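Local coordinates for protein dehalogenase-like hydrolase (Ralstonia solanacearum, PDB 3UMB) that probably catalyses the hydrolytic dehalogenation of small (S)-2-haloalkanoic acids to the corresponding (R)-2-hydroxyalkanoic acids, as a member of the HAD-like hydrolase superfamily, at residues Leu98-Phe101 / Pro102-Pro106; Arg109-Glu113 / Met114-Leu118. All blocks are in the same frame, centred on the assembly; numbering follows the deposited sequence.

Overall arrangement
Both contacts are local turns on one helix, 104-112, and they follow each other along the chain. Contact 1 (98-101 with 102-106) leads from the short strand 99-100, paired antiparallel with strand 16-17, into the start of the helix. Contact 2 (109-113 with 114-118) ends that helix and turns the chain into strand 118-122 of the six-stranded parallel sheet, where it runs beside strand 6-9. Their centres lie about 16 Å apart, and apart from adjoining in sequence the two do not touch. Together they frame a helix packed against the sheet in the Rossmann-like core of a HAD hydrolase, away from the magnesium sites on Asp42, Asp46, Ala77 and Asn80.

Contact 1 (Leu98-Phe101 / Pro102-Pro106); sequences LSAF and PENVP
Phe101 and Asn104 lie side by side and point the same way, joined at the backbone by a type I turn from Phe101 to Asn104. Asn104 N donates to Phe101 O in a short (2.5 Å), nearly straight bond (168° at the hydrogen), with the donor tilted from the carbonyl plane. This bond and the buried Asn104 side chain make up the tight part of the contact. Asn104 ND2 sits 3.8 Å from Phe101 CD2, at the edge of the ring and near its plane, while the amide and ring planes stand 59° apart. With its CG beside the backbone N (chi1 -71°), Asn104 carries its amide back along the turn, where ND2 is satisfied by the carbonyl of Thr14. An amide suits this place because its N-H groups can serve a neighbouring loop. Glu103 OE2 approaches Phe101 CB to 3.6 Å and forms a salt bridge with Arg200, which also makes a cation-pi contact with the Phe101 ring; one arginine thus ties together an aromatic and an acid from the first and third positions of the turn. Pro102, by contrast, is exposed to solvent, and its ring restricts phi to the negative range that the second position of a type I turn requires. Such a proline-containing type I turn, passing from a short strand into helix 104-112, is a strand-to-helix connection within the HAD-like fold.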
loop_
_atom_site.group_PDB
_atom_site.type_symbol
_atom_site.label_atom_id
_atom_site.label_comp_id
_atom_site.label_asym_id
_atom_site.label_seq_id
_atom_site.Cartn_x
_atom_site.Cartn_y
_atom_site.Cartn_z
ATOM N N LEU A 98 2.735 6.591 23.617
ATOM C CA LEU A 98 1.314 6.285 23.526
ATOM C C LEU A 98 0.837 5.420 24.677
ATOM O O LEU A 98 1.642 4.838 25.380
ATOM C CB LEU A 98 1.048 5.599 22.187
ATOM C CG LEU A 98 0.956 6.651 21.077
ATOM C CD1 LEU A 98 1.376 6.164 19.693
ATOM C CD2 LEU A 98 -0.460 7.165 21.083
ATOM N N SER A 99 -0.477 5.322 24.863
ATOM C CA SER A 99 -1.004 4.513 25.958
ATOM C C SER A 99 -1.737 3.266 25.449
ATOM O O SER A 99 -2.180 3.187 24.296
ATOM C CB SER A 99 -1.842 5.361 26.965
ATOM O OG SER A 99 -3.215 5.501 26.630
ATOM N N ALA A 100 -1.812 2.280 26.338
ATOM C CA ALA A 100 -2.372 0.975 26.041
ATOM C C ALA A 100 -3.889 1.011 26.094
ATOM O O ALA A 100 -4.486 1.935 26.669
ATOM C CB ALA A 100 -1.849 -0.070 27.044
ATOM N N PHE A 101 -4.495 -0.010 25.500
ATOM C CA PHE A 101 -5.891 -0.288 25.721
ATOM C C PHE A 101 -5.975 -0.953 27.118
ATOM O O PHE A 101 -5.436 -2.047 27.336
ATOM C CB PHE A 101 -6.473 -1.174 24.597
ATOM C CG PHE A 101 -6.398 -0.544 23.199
ATOM C CD1 PHE A 101 -7.488 0.134 22.664
ATOM C CD2 PHE A 101 -5.260 -0.658 22.425
ATOM C CE1 PHE A 101 -7.439 0.698 21.371
ATOM C CE2 PHE A 101 -5.207 -0.105 21.136
ATOM C CZ PHE A 101 -6.294 0.581 20.614
ATOM N N PRO A 102 -6.613 -0.266 28.077
ATOM C CA PRO A 102 -6.732 -0.607 29.508
ATOM C C PRO A 102 -6.952 -2.098 29.827
ATOM O O PRO A 102 -6.496 -2.614 30.850
ATOM C CB PRO A 102 -7.963 0.213 29.932
ATOM C CG PRO A 102 -7.865 1.454 29.063
ATOM C CD PRO A 102 -7.340 0.981 27.749
ATOM N N GLU A 103 -7.684 -2.747 28.940
ATOM C CA GLU A 103 -7.885 -4.192 28.943
ATOM C C GLU A 103 -6.602 -5.033 28.742
ATOM O O GLU A 103 -6.531 -6.179 29.186
ATOM C CB GLU A 103 -8.882 -4.544 27.821
ATOM C CG GLU A 103 -8.617 -3.763 26.499
ATOM C CD GLU A 103 -9.033 -4.502 25.240
ATOM O OE1 GLU A 103 -9.793 -5.493 25.363
ATOM O OE2 GLU A 103 -8.588 -4.092 24.132
ATOM N N ASN A 104 -5.609 -4.484 28.053
ATOM C CA ASN A 104 -4.434 -5.272 27.661
ATOM C C ASN A 104 -3.638 -5.910 28.833
ATOM O O ASN A 104 -3.460 -7.150 28.906
ATOM C CB ASN A 104 -3.507 -4.401 26.772
ATOM C CG ASN A 104 -4.094 -4.145 25.368
ATOM O OD1 ASN A 104 -5.050 -4.798 24.979
ATOM N ND2 ASN A 104 -3.505 -3.206 24.608
ATOM N N VAL A 105 -3.172 -5.053 29.742
ATOM C CA VAL A 105 -2.138 -5.443 30.694
ATOM C C VAL A 105 -2.535 -6.636 31.595
ATOM O O VAL A 105 -1.658 -7.427 31.969
ATOM C CB VAL A 105 -1.617 -4.243 31.519
ATOM C CG1 VAL A 105 -0.257 -4.572 32.083
ATOM C CG2 VAL A 105 -1.518 -2.974 30.665
ATOM N N PRO A 106 -3.845 -6.775 31.948
ATOM C CA PRO A 106 -4.276 -7.979 32.701
ATOM C C PRO A 106 -4.309 -9.249 31.868
ATOM O O PRO A 106 -3.893 -10.329 32.351
ATOM C CB PRO A 106 -5.713 -7.652 33.151
ATOM C CG PRO A 106 -6.063 -6.321 32.543
ATOM C CD PRO A 106 -4.827 -5.674 32.035
#

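Contact 2 (Arg109-Glu113 / Met114-Leu118); sequences RQLRE and MGLPL
Arg112 and Leu118 each hold CG anti to the carbonyl carbon (chi1 -76° and -61°), from where Arg112 CG reaches to 3.6 Å from Leu118 CD1, the two side chains meeting obliquely. The turn between them is a Schellman motif that ends helix 104-112, with Gly115 as its C-prime residue. A positive phi of 82° is easily adopted by glycine, which has no CB to hinder it. Gly115 N binds Arg112 O over 3.2 Å from above the carbonyl plane, and Leu116 N reaches back to Leu111 O in a weak bond. Leucine suits positions 111, 116 and 118 because their side chains are buried and pack together: Leu111 CD2 lies 4.5 Å from Leu116 CD1, and Leu111 CB 4.3 Å from Leu118 CD2. Strand 6-9 backs Leu116 and Leu118 through Val7, and helix 219-227 lies against Leu111. Met114, present as selenomethionine, is exposed; its SE lies 4.2 Å from Leu111 CD2, and the side chain touches Gln227. Arg112 bends beyond CG, and its NH1 makes a long, weak ion pair with Asp143 OD1. Within that side chain NE is buried without a polar partner in the model; Leu116 O lies 4.2 Å from Arg112 NE at the guanidinium edge.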
loop_
_atom_site.group_PDB
_atom_site.type_symbol
_atom_site.label_atom_id
_atom_site.label_comp_id
_atom_site.label_asym_id
_atom_site.label_seq_id
_atom_site.Cartn_x
_atom_site.Cartn_y
_atom_site.Cartn_z
ATOM N N ARG A 109 -1.293 -10.839 31.435
ATOM C CA ARG A 109 -0.990 -11.626 32.629
ATOM C C ARG A 109 -1.680 -12.984 32.647
ATOM O O ARG A 109 -1.010 -13.976 32.896
ATOM C CB ARG A 109 -1.248 -10.817 33.891
ATOM C CG ARG A 109 -0.149 -9.786 34.085
ATOM C CD ARG A 109 -0.576 -8.551 34.886
ATOM N NE ARG A 109 0.577 -7.660 35.076
ATOM C CZ ARG A 109 0.534 -6.442 35.622
ATOM N NH1 ARG A 109 -0.625 -5.932 36.052
ATOM N NH2 ARG A 109 1.665 -5.728 35.734
ATOM N N GLN A 110 -2.976 -13.064 32.328
ATOM C CA GLN A 110 -3.646 -14.388 32.228
ATOM C C GLN A 110 -2.993 -15.357 31.194
ATOM O O GLN A 110 -3.263 -16.554 31.196
ATOM C CB GLN A 110 -5.144 -14.217 31.929
ATOM C CG GLN A 110 -6.024 -13.937 33.178
ATOM C CD GLN A 110 -7.217 -13.003 32.884
ATOM O OE1 GLN A 110 -8.353 -13.460 32.744
ATOM N NE2 GLN A 110 -6.953 -11.689 32.790
ATOM N N LEU A 111 -2.148 -14.808 30.314
ATOM C CA LEU A 111 -1.358 -15.574 29.321
ATOM C C LEU A 111 0.043 -15.903 29.856
ATOM O O LEU A 111 0.488 -17.039 29.737
ATOM C CB LEU A 111 -1.215 -14.793 28.000
ATOM C CG LEU A 111 -2.479 -14.324 27.269
ATOM C CD1 LEU A 111 -2.111 -13.256 26.230
ATOM C CD2 LEU A 111 -3.197 -15.507 26.646
ATOM N N ARG A 112 0.738 -14.898 30.402
ATOM C CA ARG A 112 2.029 -15.105 31.062
ATOM C C ARG A 112 1.876 -16.181 32.119
ATOM O O ARG A 112 2.730 -17.067 32.254
ATOM C CB ARG A 112 2.521 -13.830 31.758
ATOM C CG ARG A 112 3.076 -12.786 30.842
ATOM C CD ARG A 112 4.479 -12.419 31.249
ATOM N NE ARG A 112 5.420 -13.509 30.944
ATOM C CZ ARG A 112 6.713 -13.519 31.277
ATOM N NH1 ARG A 112 7.471 -14.565 30.943
ATOM N NH2 ARG A 112 7.257 -12.494 31.941
ATOM N N GLU A 113 0.759 -16.100 32.854
ATOM C CA GLU A 113 0.493 -17.020 33.948
ATOM C C GLU A 113 0.145 -18.416 33.418
ATOM O O GLU A 113 0.546 -19.409 34.032
ATOM C CB GLU A 113 -0.575 -16.455 34.920
ATOM C CG GLU A 113 -0.275 -15.036 35.555
ATOM C CD GLU A 113 1.126 -14.424 35.220
ATOM O OE1 GLU A 113 1.209 -13.207 34.850
ATOM O OE2 GLU A 113 2.144 -15.157 35.342
HETATM N N MSE A 114 -0.539 -18.518 32.274
HETATM C CA MSE A 114 -0.747 -19.857 31.645
HETATM C C MSE A 114 0.467 -20.363 30.820
HETATM O O MSE A 114 0.316 -21.197 29.919
HETATM C CB MSE A 114 -2.068 -19.942 30.848
HETATM C CG MSE A 114 -2.318 -18.818 29.865
HETATM SE SE MSE A 114 -4.088 -18.866 29.029
HETATM C CE MSE A 114 -4.106 -20.731 28.328
ATOM N N GLY A 115 1.659 -19.849 31.158
ATOM C CA GLY A 115 2.955 -20.432 30.752
ATOM C C GLY A 115 3.424 -20.054 29.354
ATOM O O GLY A 115 4.116 -20.850 28.678
ATOM N N LEU A 116 3.040 -18.836 28.936
ATOM C CA LEU A 116 3.214 -18.389 27.545
ATOM C C LEU A 116 4.214 -17.252 27.442
ATOM O O LEU A 116 4.022 -16.186 28.027
ATOM C CB LEU A 116 1.869 -18.054 26.878
ATOM C CG LEU A 116 1.013 -19.267 26.470
ATOM C CD1 LEU A 116 -0.304 -18.816 25.862
ATOM C CD2 LEU A 116 1.727 -20.275 25.531
ATOM N N PRO A 117 5.328 -17.506 26.735
ATOM C CA PRO A 117 6.244 -16.404 26.394
ATOM C C PRO A 117 5.549 -15.396 25.447
ATOM O O PRO A 117 4.671 -15.773 24.684
ATOM C CB PRO A 117 7.424 -17.090 25.706
ATOM C CG PRO A 117 6.979 -18.544 25.416
ATOM C CD PRO A 117 5.726 -18.815 26.173
ATOM N N LEU A 118 5.927 -14.128 25.549
ATOM C CA LEU A 118 5.220 -13.059 24.859
ATOM C C LEU A 118 6.231 -12.227 24.142
ATOM O O LEU A 118 7.310 -11.972 24.687
ATOM C CB LEU A 118 4.428 -12.166 25.829
ATOM C CG LEU A 118 3.321 -12.810 26.671
ATOM C CD1 LEU A 118 2.506 -11.730 27.409
ATOM C CD2 LEU A 118 2.413 -13.771 25.869
#